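Long-range contact in erythrocyte binding antigen 140 (Plasmodium falciparum, PDB 4GF2), which probably binds a host receptor, the sialic acid-bearing glycophorin C, on the erythrocyte surface through its paired Duffy binding-like domains during parasite invasion: residues Asn68-Leu73 against Asn152-Asn157. The protein carries 3 engineered substitutions. Numbering follows the deposited sequence.
Sequences NTEAKL and NHMIVN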
loop_
_atom_site.group_PDB
_atom_site.type_symbol
_atom_site.label_atom_id
_atom_site.label_comp_id
_atom_site.label_asym_id
_atom_site.label_seq_id
_atom_site.Cartn_x
_atom_site.Cartn_y
_atom_site.Cartn_z
ATOM N N ASN A 68 -5.067 5.791 -47.266
ATOM C CA ASN A 68 -3.889 6.608 -47.535
ATOM C C ASN A 68 -3.717 7.701 -46.481
ATOM O O ASN A 68 -2.596 8.027 -46.088
ATOM C CB ASN A 68 -3.988 7.223 -48.934
ATOM C CG ASN A 68 -2.821 8.129 -49.261
ATOM O OD1 ASN A 68 -2.864 9.327 -49.000
ATOM N ND2 ASN A 68 -1.771 7.558 -49.836
ATOM N N THR A 69 -4.829 8.260 -46.015
ATOM C CA THR A 69 -4.778 9.300 -44.996
ATOM C C THR A 69 -4.384 8.684 -43.660
ATOM O O THR A 69 -3.556 9.235 -42.931
ATOM C CB THR A 69 -6.123 10.040 -44.852
ATOM O OG1 THR A 69 -6.466 10.666 -46.094
ATOM C CG2 THR A 69 -6.031 11.109 -43.777
ATOM N N GLU A 70 -4.970 7.533 -43.352
ATOM C CA GLU A 70 -4.637 6.808 -42.132
ATOM C C GLU A 70 -3.126 6.600 -42.036
ATOM O O GLU A 70 -2.538 6.761 -40.969
ATOM C CB GLU A 70 -5.369 5.464 -42.098
ATOM C CG GLU A 70 -4.942 4.540 -40.962
ATOM C CD GLU A 70 -5.391 5.022 -39.595
ATOM O OE1 GLU A 70 -6.180 5.994 -39.524
ATOM O OE2 GLU A 70 -4.954 4.421 -38.590
ATOM N N ALA A 71 -2.500 6.258 -43.159
ATOM C CA ALA A 71 -1.051 6.062 -43.208
ATOM C C ALA A 71 -0.268 7.333 -42.844
ATOM O O ALA A 71 0.608 7.297 -41.978
ATOM C CB ALA A 71 -0.639 5.569 -44.580
ATOM N N LYS A 72 -0.577 8.449 -43.502
ATOM C CA LYS A 72 0.069 9.724 -43.187
ATOM C C LYS A 72 -0.018 10.023 -41.699
ATOM O O LYS A 72 0.979 10.355 -41.054
ATOM C CB LYS A 72 -0.591 10.885 -43.936
ATOM C CG LYS A 72 -0.328 10.938 -45.423
ATOM C CD LYS A 72 -0.824 12.254 -45.999
ATOM C CE LYS A 72 -0.771 12.269 -47.517
ATOM N NZ LYS A 72 -1.218 13.587 -48.056
ATOM N N LEU A 73 -1.229 9.923 -41.161
ATOM C CA LEU A 73 -1.470 10.291 -39.777
ATOM C C LEU A 73 -0.725 9.348 -38.837
ATOM O O LEU A 73 -0.219 9.770 -37.801
ATOM C CB LEU A 73 -2.973 10.309 -39.487
ATOM C CG LEU A 73 -3.735 11.422 -40.216
ATOM C CD1 LEU A 73 -5.237 11.286 -40.024
ATOM C CD2 LEU A 73 -3.275 12.790 -39.743
ATOM N N ASN A 152 -1.911 -1.394 -51.430
ATOM C CA ASN A 152 -0.872 -0.729 -52.200
ATOM C C ASN A 152 -0.947 0.788 -52.092
ATOM O O ASN A 152 0.077 1.453 -51.938
ATOM C CB ASN A 152 -0.944 -1.153 -53.664
ATOM C CG ASN A 152 -0.392 -2.543 -53.889
ATOM O OD1 ASN A 152 0.413 -3.034 -53.098
ATOM N ND2 ASN A 152 -0.813 -3.183 -54.973
ATOM N N HIS A 153 -2.157 1.332 -52.163
ATOM C CA HIS A 153 -2.332 2.778 -52.131
ATOM C C HIS A 153 -2.158 3.308 -50.715
ATOM O O HIS A 153 -1.726 4.448 -50.509
ATOM C CB HIS A 153 -3.705 3.164 -52.674
ATOM C CG HIS A 153 -3.954 4.638 -52.674
ATOM N ND1 HIS A 153 -3.305 5.502 -53.529
ATOM C CD2 HIS A 153 -4.776 5.404 -51.917
ATOM C CE1 HIS A 153 -3.719 6.737 -53.302
ATOM N NE2 HIS A 153 -4.612 6.705 -52.330
ATOM N N MET A 154 -2.489 2.474 -49.737
ATOM C CA MET A 154 -2.336 2.854 -48.336
ATOM C C MET A 154 -0.874 3.122 -47.995
ATOM O O MET A 154 -0.564 4.031 -47.229
ATOM C CB MET A 154 -2.882 1.759 -47.412
ATOM C CG MET A 154 -2.697 2.076 -45.940
ATOM S SD MET A 154 -3.460 0.882 -44.826
ATOM C CE MET A 154 -3.270 1.754 -43.276
ATOM N N ILE A 155 0.030 2.334 -48.563
ATOM C CA ILE A 155 1.437 2.446 -48.199
ATOM C C ILE A 155 2.279 3.114 -49.281
ATOM O O ILE A 155 3.494 3.229 -49.130
ATOM C CB ILE A 155 2.048 1.066 -47.888
ATOM C CG1 ILE A 155 2.075 0.195 -49.145
ATOM C CG2 ILE A 155 1.272 0.386 -46.773
ATOM C CD1 ILE A 155 2.798 -1.113 -48.958
ATOM N N VAL A 156 1.639 3.569 -50.357
ATOM C CA VAL A 156 2.375 4.049 -51.528
ATOM C C VAL A 156 3.372 5.164 -51.198
ATOM O O VAL A 156 4.434 5.247 -51.805
ATOM C CB VAL A 156 1.427 4.544 -52.638
ATOM C CG1 VAL A 156 0.708 5.810 -52.206
ATOM C CG2 VAL A 156 2.205 4.783 -53.925
ATOM N N ASN A 157 3.035 6.017 -50.237
ATOM C CA ASN A 157 3.909 7.127 -49.872
ATOM C C ASN A 157 4.873 6.793 -48.731
ATOM O O ASN A 157 5.662 7.643 -48.318
ATOM C CB ASN A 157 3.078 8.356 -49.484
ATOM C CG ASN A 157 2.191 8.843 -50.611
ATOM O OD1 ASN A 157 0.977 8.971 -50.446
ATOM N ND2 ASN A 157 2.790 9.115 -51.764
#
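With CG anti to the backbone N (chi1 178°) and the amide turned crosswise at chi2 (-90°), Asn68 reaches from helix 56-78 to segment 152-157. His153 and Met154 also hold CG anti to N, whereas in Asn157 CG lies beside the backbone N, with OD1 directed at the Asn68 amide. Both N-H groups of that amide are thereby engaged. One runs almost straight to the backbone carbonyl of His153, with Asn68 ND2 3.2 Å from His153 O, the acceptor in the amide plane and the donor in the carbonyl plane. The other meets the side chain of Asn157, where Asn68 ND2 lies 3.1 Å from Asn157 OD1; here the donor sits above the acceptor's carbonyl plane, and the two amides cross at about a right angle.

The His153 ring crosses the Asn68 side chain obliquely, its plane 29° from the amide. Asn68 ND2 stands over one ring face, offset toward the rim, while Asn68 CB packs 3.5 Å from His153 NE2. At Met154 the backbones come close: Asn68 CA is 4.1 Å from Met154 CA, and Ala71 CB, pointing at the other segment, sits 3.1 Å from Met154 O. Met154, extended beyond CG, runs beside Glu70, its CE 4.0 Å from Glu70 CG, and also touches Leu90 and Phe94 of helix 83-101. The Glu70 carboxylate turns away: OE1 hydrogen-bonds Cys44 N and forms a salt bridge with Lys17, OE2 hydrogen-bonds Ser93 OG.

The contact joins two helices of the first Duffy binding-like domain by close backbone packing over buried Ala71 and Met154. Because one amide donates to both a main-chain and a side-chain oxygen, its rotation is fixed, and segment 152-157 is tied to helix 56-78.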